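Local coordinates for protein Exo beta-1,2-glucooligosaccharide sophorohydrolase (non-reducing end) (Parabacteroides distasonis ATCC 8503, PDB 5Z06) that hydrolyses linear beta-1,2-glucan and beta-1,2-glucooligosaccharides of four or more units from the non-reducing end, releasing the disaccharide sophorose, at residues G577-G582 against N653-W658; D584-T589 against D625-A630. All coordinates share one frame; numbering follows the deposited sequence.

Interaction 1: residues G577-G582 against N653-W658; sequences GYVGYG and NLTVNW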
loop_
_atom_site.group_PDB
_atom_site.type_symbol
_atom_site.label_atom_id
_atom_site.label_comp_id
_atom_site.label_asym_id
_atom_site.label_seq_id
_atom_site.Cartn_x
_atom_site.Cartn_y
_atom_site.Cartn_z
ATOM N N GLY A 577 -3.422 1.073 24.619
ATOM C CA GLY A 577 -4.436 0.025 24.690
ATOM C C GLY A 577 -4.952 -0.386 23.321
ATOM O O GLY A 577 -6.056 -0.852 23.224
ATOM N N TYR A 578 -4.170 -0.220 22.257
ATOM C CA TYR A 578 -4.660 -0.530 20.929
ATOM C C TYR A 578 -4.813 -2.008 20.786
ATOM O O TYR A 578 -4.006 -2.767 21.298
ATOM C CB TYR A 578 -3.786 0.072 19.837
ATOM C CG TYR A 578 -3.796 1.585 19.960
ATOM C CD1 TYR A 578 -5.006 2.301 19.908
ATOM C CD2 TYR A 578 -2.624 2.297 20.161
ATOM C CE1 TYR A 578 -5.039 3.684 20.066
ATOM C CE2 TYR A 578 -2.656 3.676 20.319
ATOM C CZ TYR A 578 -3.864 4.351 20.275
ATOM O OH TYR A 578 -3.899 5.701 20.448
ATOM N N VAL A 579 -5.882 -2.413 20.125
ATOM C CA VAL A 579 -6.216 -3.818 20.031
ATOM C C VAL A 579 -5.155 -4.560 19.218
ATOM O O VAL A 579 -4.734 -4.080 18.171
ATOM C CB VAL A 579 -7.588 -4.018 19.393
ATOM C CG1 VAL A 579 -7.894 -5.518 19.179
ATOM C CG2 VAL A 579 -8.648 -3.385 20.292
ATOM N N GLY A 580 -4.759 -5.732 19.713
ATOM C CA GLY A 580 -3.853 -6.630 19.015
ATOM C C GLY A 580 -2.354 -6.344 19.103
ATOM O O GLY A 580 -1.560 -7.176 18.670
ATOM N N TYR A 581 -1.959 -5.182 19.620
ATOM C CA TYR A 581 -0.532 -4.852 19.790
ATOM C C TYR A 581 0.118 -5.813 20.778
ATOM O O TYR A 581 -0.448 -6.140 21.803
ATOM C CB TYR A 581 -0.362 -3.471 20.367
ATOM C CG TYR A 581 -0.476 -2.335 19.401
ATOM C CD1 TYR A 581 -1.262 -2.416 18.252
ATOM C CD2 TYR A 581 0.183 -1.132 19.673
ATOM C CE1 TYR A 581 -1.346 -1.347 17.385
ATOM C CE2 TYR A 581 0.085 -0.051 18.835
ATOM C CZ TYR A 581 -0.668 -0.163 17.695
ATOM O OH TYR A 581 -0.764 0.893 16.881
ATOM N N GLY A 582 1.320 -6.259 20.473
ATOM C CA GLY A 582 1.992 -7.155 21.389
ATOM C C GLY A 582 3.290 -7.578 20.782
ATOM O O GLY A 582 3.772 -6.956 19.843
ATOM N N ASN A 653 -5.786 -1.570 11.460
ATOM C CA ASN A 653 -6.076 -1.010 12.755
ATOM C C ASN A 653 -7.206 -1.817 13.327
ATOM O O ASN A 653 -8.370 -1.644 12.924
ATOM C CB ASN A 653 -6.441 0.454 12.622
ATOM C CG ASN A 653 -6.546 1.145 13.962
ATOM O OD1 ASN A 653 -7.077 0.592 14.916
ATOM N ND2 ASN A 653 -6.013 2.345 14.042
ATOM N N LEU A 654 -6.870 -2.736 14.236
ATOM C CA LEU A 654 -7.907 -3.542 14.885
ATOM C C LEU A 654 -8.764 -2.691 15.817
ATOM O O LEU A 654 -9.919 -3.020 16.051
ATOM C CB LEU A 654 -7.323 -4.729 15.636
ATOM C CG LEU A 654 -6.658 -5.758 14.717
ATOM C CD1 LEU A 654 -5.970 -6.815 15.563
ATOM C CD2 LEU A 654 -7.673 -6.383 13.769
ATOM N N THR A 655 -8.229 -1.580 16.295
ATOM C CA THR A 655 -8.956 -0.764 17.264
ATOM C C THR A 655 -10.168 -0.132 16.634
ATOM O O THR A 655 -11.230 -0.134 17.235
ATOM C CB THR A 655 -8.023 0.265 17.919
ATOM O OG1 THR A 655 -6.952 -0.447 18.538
ATOM C CG2 THR A 655 -8.752 1.106 18.987
ATOM N N VAL A 656 -10.014 0.369 15.410
ATOM C CA VAL A 656 -11.119 0.956 14.673
ATOM C C VAL A 656 -11.679 0.039 13.585
ATOM O O VAL A 656 -12.576 0.444 12.830
ATOM C CB VAL A 656 -10.719 2.325 14.063
ATOM C CG1 VAL A 656 -10.129 3.223 15.127
ATOM C CG2 VAL A 656 -9.750 2.179 12.909
ATOM N N ASN A 657 -11.143 -1.177 13.491
ATOM C CA ASN A 657 -11.604 -2.194 12.538
ATOM C C ASN A 657 -11.455 -1.737 11.074
ATOM O O ASN A 657 -12.413 -1.655 10.300
ATOM C CB ASN A 657 -13.035 -2.652 12.816
ATOM C CG ASN A 657 -13.334 -3.958 12.128
ATOM O OD1 ASN A 657 -12.486 -4.811 12.097
ATOM N ND2 ASN A 657 -14.497 -4.086 11.518
ATOM N N TRP A 658 -10.201 -1.456 10.738
ATOM C CA TRP A 658 -9.793 -0.943 9.449
ATOM C C TRP A 658 -8.602 -1.761 8.928
ATOM O O TRP A 658 -7.727 -2.167 9.677
ATOM C CB TRP A 658 -9.400 0.523 9.607
ATOM C CG TRP A 658 -8.903 1.147 8.362
ATOM C CD1 TRP A 658 -9.635 1.765 7.398
ATOM C CD2 TRP A 658 -7.549 1.195 7.931
ATOM N NE1 TRP A 658 -8.817 2.213 6.392
ATOM C CE2 TRP A 658 -7.528 1.881 6.700
ATOM C CE3 TRP A 658 -6.349 0.735 8.474
ATOM C CZ2 TRP A 658 -6.359 2.115 6.004
ATOM C CZ3 TRP A 658 -5.196 0.963 7.788
ATOM C CH2 TRP A 658 -5.205 1.652 6.561
HETATM O O HOH W 1 -5.218 -1.528 16.893
#
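Thr655 OG1 holds the two loops together: it accepts the backbone N-H of Val579 (Val579 N to Thr655 OG1 2.7 Å, 158° at the hydrogen) and also bonds to a water at 2.6 Å. That water donates to Val579 O at 2.9 Å, so the hydroxyl engages both backbone polar groups of Val579, the N-H directly and the carbonyl through the water. The motif is a type II beta turn, Tyr578 to Tyr581, set against the tip of a short hairpin whose strands pair at Asn653 and Trp658, with a G1 beta bulge at Asn657. Both belong to the glycoamylase-like region of this GH144 enzyme and meet near its surface. The methyls of Val579 divide the work. CG1, anti to the backbone N (chi1 175°), packs on Leu654 CB at 3.7 Å, while CG2 lies beside Thr655 CA and OG1. Gly580, at the turn's third position with the positive phi that suits glycine, offers a bare CA to Leu654 CD1. On the other side of the bond, the edge of the Tyr578 ring comes up to the hydroxyl, CD1 lying 3.6 Å from Thr655 OG1. Within its own turn, Tyr578 CB sits over the centre of the Tyr581 ring, whose hydroxyl bonds to Asp607. The hairpin tip is shaped by an Asx motif at Asn653: its OD1 accepts Val656 N at 3.0 Å, with the donor 53° above the carbonyl plane, and takes a weaker, bent bond from Thr655 N at 2.8 Å.

Interaction 2: residues D584-T589 against D625-A630; sequences DCWGLT and DASMKA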
loop_
_atom_site.group_PDB
_atom_site.type_symbol
_atom_site.label_atom_id
_atom_site.label_comp_id
_atom_site.label_asym_id
_atom_site.label_seq_id
_atom_site.Cartn_x
_atom_site.Cartn_y
_atom_site.Cartn_z
ATOM N N ASP A 584 3.950 -9.971 18.907
ATOM C CA ASP A 584 3.789 -10.477 17.572
ATOM C C ASP A 584 3.060 -9.460 16.684
ATOM O O ASP A 584 2.634 -9.759 15.579
ATOM C CB ASP A 584 3.102 -11.851 17.634
ATOM C CG ASP A 584 1.731 -11.807 18.256
ATOM O OD1 ASP A 584 1.310 -10.736 18.733
ATOM O OD2 ASP A 584 1.059 -12.855 18.250
ATOM N N CYS A 585 2.929 -8.241 17.175
ATOM C CA CYS A 585 2.240 -7.219 16.443
ATOM C C CYS A 585 2.835 -5.893 16.825
ATOM O O CYS A 585 2.425 -5.253 17.796
ATOM C CB CYS A 585 0.748 -7.254 16.713
ATOM S SG CYS A 585 -0.112 -6.053 15.680
ATOM N N TRP A 586 3.827 -5.493 16.037
ATOM C CA TRP A 586 4.662 -4.357 16.365
ATOM C C TRP A 586 5.327 -3.870 15.104
ATOM O O TRP A 586 5.306 -4.557 14.098
ATOM C CB TRP A 586 5.731 -4.799 17.354
ATOM C CG TRP A 586 6.694 -5.805 16.757
ATOM C CD1 TRP A 586 6.515 -7.156 16.648
ATOM C CD2 TRP A 586 7.954 -5.521 16.168
ATOM N NE1 TRP A 586 7.613 -7.734 16.023
ATOM C CE2 TRP A 586 8.504 -6.748 15.717
ATOM C CE3 TRP A 586 8.679 -4.354 15.978
ATOM C CZ2 TRP A 586 9.758 -6.832 15.104
ATOM C CZ3 TRP A 586 9.926 -4.435 15.358
ATOM C CH2 TRP A 586 10.447 -5.665 14.932
ATOM N N GLY A 587 5.987 -2.728 15.195
ATOM C CA GLY A 587 6.722 -2.147 14.069
ATOM C C GLY A 587 6.003 -0.946 13.526
ATOM O O GLY A 587 5.788 -0.833 12.330
ATOM N N LEU A 588 5.654 -0.027 14.412
ATOM C CA LEU A 588 5.013 1.182 14.009
ATOM C C LEU A 588 5.863 1.938 13.031
ATOM O O LEU A 588 7.061 2.133 13.241
ATOM C CB LEU A 588 4.669 2.053 15.220
ATOM C CG LEU A 588 3.516 1.440 16.049
ATOM C CD1 LEU A 588 3.372 2.100 17.407
ATOM C CD2 LEU A 588 2.209 1.541 15.301
ATOM N N THR A 589 5.226 2.360 11.948
ATOM C CA THR A 589 5.920 3.027 10.860
ATOM C C THR A 589 4.880 3.737 9.977
ATOM O O THR A 589 3.662 3.726 10.244
ATOM C CB THR A 589 6.798 2.027 10.044
ATOM O OG1 THR A 589 7.482 2.695 8.983
ATOM C CG2 THR A 589 5.976 0.940 9.442
ATOM N N ASP A 625 13.550 -13.080 15.528
ATOM C CA ASP A 625 12.561 -13.809 16.272
ATOM C C ASP A 625 11.299 -12.949 16.396
ATOM O O ASP A 625 10.216 -13.421 16.125
ATOM C CB ASP A 625 13.118 -14.215 17.634
ATOM C CG ASP A 625 12.127 -15.015 18.453
ATOM O OD1 ASP A 625 11.571 -16.023 17.947
ATOM O OD2 ASP A 625 11.917 -14.621 19.615
ATOM N N ALA A 626 11.464 -11.678 16.750
ATOM C CA ALA A 626 10.344 -10.759 16.881
ATOM C C ALA A 626 9.622 -10.591 15.527
ATOM O O ALA A 626 8.373 -10.568 15.453
ATOM C CB ALA A 626 10.822 -9.403 17.426
ATOM N N SER A 627 10.403 -10.505 14.460
ATOM C CA SER A 627 9.820 -10.346 13.144
ATOM C C SER A 627 9.145 -11.634 12.705
ATOM O O SER A 627 8.106 -11.599 12.064
ATOM C CB SER A 627 10.859 -9.902 12.117
ATOM O OG SER A 627 11.391 -8.623 12.423
ATOM N N MET A 628 9.719 -12.765 13.055
ATOM C CA MET A 628 9.107 -14.041 12.720
ATOM C C MET A 628 7.793 -14.211 13.486
ATOM O O MET A 628 6.831 -14.721 12.944
ATOM C CB MET A 628 10.049 -15.200 13.020
ATOM C CG MET A 628 9.590 -16.515 12.432
ATOM S SD MET A 628 9.625 -16.461 10.638
ATOM C CE MET A 628 7.940 -16.920 10.253
ATOM N N LYS A 629 7.753 -13.750 14.728
ATOM C CA LYS A 629 6.506 -13.792 15.503
ATOM C C LYS A 629 5.422 -12.974 14.839
ATOM O O LYS A 629 4.298 -13.445 14.692
ATOM C CB LYS A 629 6.717 -13.311 16.929
ATOM C CG LYS A 629 7.479 -14.287 17.807
ATOM C CD LYS A 629 7.546 -13.731 19.223
ATOM C CE LYS A 629 8.671 -14.344 20.040
ATOM N NZ LYS A 629 8.310 -15.667 20.520
ATOM N N ALA A 630 5.787 -11.768 14.402
ATOM C CA ALA A 630 4.878 -10.885 13.688
ATOM C C ALA A 630 4.354 -11.550 12.440
ATOM O O ALA A 630 3.155 -11.597 12.202
ATOM C CB ALA A 630 5.579 -9.595 13.321
#
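Trp586 turns the NE1 edge of its indole to the first turns of helix 624-636, and this buried loop-on-helix packing, in the glycoamylase-like region, is fixed by a side-chain to backbone hydrogen bond. From CB, chi1 of 65° sets CG between the backbone N and the carbonyl carbon, turning the ring to the helix. CD1 then lies 4.2 Å from Ala630 CB. Next along the edge, NE1 donates to Ala626 O at 3.0 Å; the bond is nearly straight (168°), and the oxygen lies in the ring plane. Seen from the carbonyl, the donor stands well above the carbonyl plane, and the helical bond from Ala630 N reaches Ala626 O from the opposite face. CZ2, further round, touches Ala626 CB at 3.6 Å and is equally close to Ser627 OG, while CH2 ends the run beside the same hydroxyl. That OG has its own partners in Ala616 O and Thr623 O, so it meets the indole by packing. Gln568 and Cys571 of helix 556-573 also touch the Trp586 side chain. Two residues earlier, the loop runs close to the helix backbone: Asp584 CB lies 4.0 Å from Lys629 CB, and Asp584 O, which also accepts a bond from Asn633 ND2, receives a CA-H...O contact from Ala630 CA at 3.1 Å.

The two interactions share one long loop, which leaves helix 556-573 and runs to strand 590-592. Its first part, 577-582, meets the hairpin tip in interaction 1, and its second, 584-589, meets helix 624-636 in interaction 2, with the contact centres about 14 Å apart. In sequence, the second contact falls wholly between the partners of the first. The two parts also pack on each other: Gly580 O lies 3.0 Å from Cys585 CB, and Tyr581 OH is 3.4 Å from Leu588 CD2. Asp607 joins them further, since it bonds to Tyr581 OH and also touches Leu588. None of the four segments contributes a ligand to the calcium ion.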